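Local coordinates for protein benzoylformate decarboxylase (Mycobacterium smegmatis, PDB 4Q9D) that belongs to the thiamine pyrophosphate-dependent enzyme family and carries a magnesium ion in its C-terminal cofactor-binding domain, at residues A216-L227 / L322-P332. Numbering follows the deposited sequence.
Sequences AWDAGIEFAEKL and LSRLTELIDTP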
# COMPACT_ATOMS: atom_id res chain seq x y z
N ALA B 216 -23.34 -26.89 -5.16
CA ALA B 216 -22.90 -28.27 -5.41
C ALA B 216 -23.34 -29.27 -4.32
O ALA B 216 -22.74 -30.32 -4.14
CB ALA B 216 -21.38 -28.31 -5.60
N TRP B 217 -24.37 -28.92 -3.58
CA TRP B 217 -24.90 -29.80 -2.53
C TRP B 217 -25.16 -31.24 -3.04
O TRP B 217 -24.69 -32.23 -2.46
CB TRP B 217 -26.18 -29.16 -2.02
CG TRP B 217 -26.93 -29.89 -1.00
CD1 TRP B 217 -27.89 -30.85 -1.21
CD2 TRP B 217 -26.90 -29.66 0.42
NE1 TRP B 217 -28.43 -31.25 -0.01
CE2 TRP B 217 -27.85 -30.53 1.00
CE3 TRP B 217 -26.16 -28.81 1.25
CZ2 TRP B 217 -28.08 -30.58 2.38
CZ3 TRP B 217 -26.39 -28.85 2.63
CH2 TRP B 217 -27.36 -29.74 3.18
N ASP B 218 -25.91 -31.35 -4.13
CA ASP B 218 -26.25 -32.67 -4.66
C ASP B 218 -25.03 -33.40 -5.19
O ASP B 218 -24.88 -34.59 -4.96
CB ASP B 218 -27.34 -32.56 -5.74
CG ASP B 218 -28.67 -32.10 -5.17
OD1 ASP B 218 -28.89 -32.30 -3.96
OD2 ASP B 218 -29.47 -31.51 -5.91
N ALA B 219 -24.15 -32.68 -5.88
CA ALA B 219 -22.95 -33.31 -6.41
C ALA B 219 -22.07 -33.79 -5.27
O ALA B 219 -21.39 -34.80 -5.41
CB ALA B 219 -22.15 -32.37 -7.32
N GLY B 220 -22.05 -33.07 -4.16
CA GLY B 220 -21.23 -33.50 -3.03
C GLY B 220 -21.79 -34.80 -2.44
O GLY B 220 -21.07 -35.74 -2.10
N ILE B 221 -23.11 -34.86 -2.32
CA ILE B 221 -23.78 -36.06 -1.81
C ILE B 221 -23.52 -37.27 -2.71
O ILE B 221 -23.16 -38.35 -2.24
CB ILE B 221 -25.28 -35.83 -1.72
CG1 ILE B 221 -25.60 -34.90 -0.54
CG2 ILE B 221 -26.04 -37.19 -1.58
CD1 ILE B 221 -27.03 -34.36 -0.60
N GLU B 222 -23.67 -37.07 -4.01
CA GLU B 222 -23.45 -38.15 -4.97
C GLU B 222 -22.01 -38.67 -4.90
O GLU B 222 -21.78 -39.89 -4.89
CB GLU B 222 -23.79 -37.67 -6.39
CG GLU B 222 -23.69 -38.78 -7.43
CD GLU B 222 -23.93 -38.28 -8.85
OE1 GLU B 222 -23.79 -37.07 -9.09
OE2 GLU B 222 -24.26 -39.12 -9.71
N PHE B 223 -21.04 -37.77 -4.82
CA PHE B 223 -19.66 -38.21 -4.65
C PHE B 223 -19.45 -38.91 -3.31
O PHE B 223 -18.78 -39.94 -3.23
CB PHE B 223 -18.67 -37.04 -4.79
CG PHE B 223 -17.24 -37.46 -4.60
CD1 PHE B 223 -16.58 -38.19 -5.58
CD2 PHE B 223 -16.56 -37.15 -3.45
CE1 PHE B 223 -15.26 -38.59 -5.41
CE2 PHE B 223 -15.25 -37.52 -3.28
CZ PHE B 223 -14.60 -38.26 -4.26
N ALA B 224 -19.98 -38.33 -2.24
CA ALA B 224 -19.73 -38.86 -0.91
C ALA B 224 -20.31 -40.28 -0.82
O ALA B 224 -19.71 -41.17 -0.22
CB ALA B 224 -20.35 -37.96 0.16
N GLU B 225 -21.48 -40.47 -1.42
CA GLU B 225 -22.15 -41.79 -1.37
C GLU B 225 -21.41 -42.87 -2.17
O GLU B 225 -21.25 -43.99 -1.70
CB GLU B 225 -23.61 -41.68 -1.79
CG GLU B 225 -24.47 -40.99 -0.72
CD GLU B 225 -25.93 -40.91 -1.13
OE1 GLU B 225 -26.21 -41.31 -2.28
OE2 GLU B 225 -26.78 -40.44 -0.33
N LYS B 226 -20.90 -42.53 -3.34
CA LYS B 226 -20.03 -43.45 -4.06
C LYS B 226 -18.76 -43.78 -3.30
O LYS B 226 -18.35 -44.94 -3.22
CB LYS B 226 -19.67 -42.92 -5.43
CG LYS B 226 -18.86 -43.93 -6.24
CD LYS B 226 -18.85 -43.51 -7.70
CE LYS B 226 -18.05 -44.49 -8.57
NZ LYS B 226 -18.17 -44.12 -10.00
N LEU B 227 -18.09 -42.77 -2.77
CA LEU B 227 -16.84 -43.03 -2.07
C LEU B 227 -17.05 -43.85 -0.78
O LEU B 227 -16.23 -44.69 -0.43
CB LEU B 227 -16.12 -41.73 -1.75
CG LEU B 227 -14.81 -41.86 -0.98
CD1 LEU B 227 -13.82 -42.68 -1.79
CD2 LEU B 227 -14.24 -40.47 -0.63
N LEU B 322 -16.37 -32.21 -8.17
CA LEU B 322 -17.10 -33.30 -7.50
C LEU B 322 -17.84 -34.20 -8.50
O LEU B 322 -17.72 -35.41 -8.43
CB LEU B 322 -18.08 -32.76 -6.44
CG LEU B 322 -17.48 -32.28 -5.11
CD1 LEU B 322 -18.45 -31.31 -4.40
CD2 LEU B 322 -17.10 -33.47 -4.20
N SER B 323 -18.58 -33.60 -9.44
CA SER B 323 -19.25 -34.34 -10.50
C SER B 323 -18.27 -35.19 -11.28
O SER B 323 -18.53 -36.34 -11.57
CB SER B 323 -19.92 -33.38 -11.50
OG SER B 323 -20.88 -32.61 -10.81
N ARG B 324 -17.13 -34.60 -11.62
CA ARG B 324 -16.14 -35.31 -12.40
C ARG B 324 -15.46 -36.45 -11.60
O ARG B 324 -15.24 -37.53 -12.12
CB ARG B 324 -15.12 -34.31 -12.96
CG ARG B 324 -14.18 -34.90 -13.97
CD ARG B 324 -14.89 -35.38 -15.25
NE ARG B 324 -14.11 -36.43 -15.91
CZ ARG B 324 -14.64 -37.39 -16.65
NH1 ARG B 324 -15.95 -37.42 -16.84
NH2 ARG B 324 -13.86 -38.32 -17.21
N LEU B 325 -15.13 -36.19 -10.35
CA LEU B 325 -14.55 -37.20 -9.48
C LEU B 325 -15.47 -38.41 -9.33
O LEU B 325 -14.99 -39.53 -9.31
CB LEU B 325 -14.26 -36.60 -8.10
CG LEU B 325 -12.96 -35.79 -8.04
CD1 LEU B 325 -12.86 -35.09 -6.69
CD2 LEU B 325 -11.77 -36.73 -8.28
N THR B 326 -16.76 -38.17 -9.19
CA THR B 326 -17.73 -39.25 -9.16
C THR B 326 -17.54 -40.19 -10.36
O THR B 326 -17.40 -41.40 -10.20
CB THR B 326 -19.15 -38.70 -9.17
OG1 THR B 326 -19.35 -37.91 -8.00
CG2 THR B 326 -20.16 -39.84 -9.18
N GLU B 327 -17.51 -39.61 -11.55
CA GLU B 327 -17.25 -40.40 -12.75
C GLU B 327 -15.90 -41.08 -12.74
O GLU B 327 -15.80 -42.19 -13.22
CB GLU B 327 -17.41 -39.56 -14.01
CG GLU B 327 -18.84 -39.12 -14.19
CD GLU B 327 -19.01 -38.03 -15.22
OE1 GLU B 327 -17.99 -37.53 -15.74
OE2 GLU B 327 -20.18 -37.66 -15.52
N LEU B 328 -14.87 -40.44 -12.17
CA LEU B 328 -13.51 -41.01 -12.26
C LEU B 328 -13.20 -42.10 -11.25
O LEU B 328 -12.44 -43.01 -11.55
CB LEU B 328 -12.43 -39.93 -12.17
CG LEU B 328 -12.38 -38.84 -13.24
CD1 LEU B 328 -11.54 -37.67 -12.74
CD2 LEU B 328 -11.77 -39.37 -14.51
N ILE B 329 -13.73 -42.00 -10.03
CA ILE B 329 -13.35 -42.99 -9.02
C ILE B 329 -14.06 -44.36 -9.21
O ILE B 329 -15.18 -44.45 -9.73
CB ILE B 329 -13.53 -42.49 -7.55
CG1 ILE B 329 -15.00 -42.31 -7.22
CG2 ILE B 329 -12.74 -41.19 -7.30
CD1 ILE B 329 -15.27 -42.41 -5.72
N ASP B 330 -13.38 -45.42 -8.76
CA ASP B 330 -13.96 -46.75 -8.67
C ASP B 330 -14.99 -46.79 -7.56
O ASP B 330 -14.85 -46.09 -6.56
CB ASP B 330 -12.86 -47.75 -8.34
CG ASP B 330 -11.85 -47.88 -9.43
OD1 ASP B 330 -12.25 -47.66 -10.60
OD2 ASP B 330 -10.67 -48.19 -9.13
N THR B 331 -16.00 -47.62 -7.73
CA THR B 331 -16.85 -48.01 -6.61
C THR B 331 -16.00 -48.86 -5.66
O THR B 331 -15.37 -49.84 -6.07
CB THR B 331 -18.08 -48.79 -7.09
OG1 THR B 331 -18.86 -47.94 -7.94
CG2 THR B 331 -18.92 -49.23 -5.93
N PRO B 332 -15.89 -48.43 -4.39
CA PRO B 332 -15.01 -49.15 -3.47
C PRO B 332 -15.56 -50.55 -3.25
O PRO B 332 -16.79 -50.74 -3.31
CB PRO B 332 -15.11 -48.34 -2.17
CG PRO B 332 -15.67 -47.00 -2.58
CD PRO B 332 -16.57 -47.30 -3.75
O HOH W 1 -20.89 -35.85 -8.01
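F223 drives its ring into helix 318-328, meeting L322, L325 and T326 of the helix and I329, the first residue past its end. L322 CD2 packs 3.8 Å from ring atom CD2; at the far side of the ring, CE1 lies 3.5 Å from L325 CB and 3.8 Å from I329 CD1, while T326 CA sits in plane at the ring edge. A chi1 of 179° swings the F223 ring away from its own backbone N and toward this apolar trio, and L205 of strand 203-207 also touches the side chain. G220, lacking a side chain, lets L322 CD1 come within 3.8 Å of its CA, and A219 offers just a methyl to L322 CB and S323 OG. T326 OG1 rests against CA and CB of F223 and shares a water with A219 O, a polar link along the more open side.

K226 closes the other end. Its fully extended chain lies alongside I329, the two side chains pointing opposite ways, and brings NZ 2.8 Å from T326 O; the hydrogen bond is fairly straight at the acceptor (C=O...N 157°), with NZ tilted from the carbonyl plane. A second, weak bond reaches I329 O. A long ammonium chain suits T326 O because D330 N, its would-be helical donor, bonds N198 OD1 instead. P332 then turns its ring to K226 O and L227 O, the latter also bonded to R335. With axes 8.6 Å apart and 24° from parallel, the two helices pack side by side against the parallel sheet of the central domain, as neighbouring helices do in a Rossmann-like alpha/beta fold.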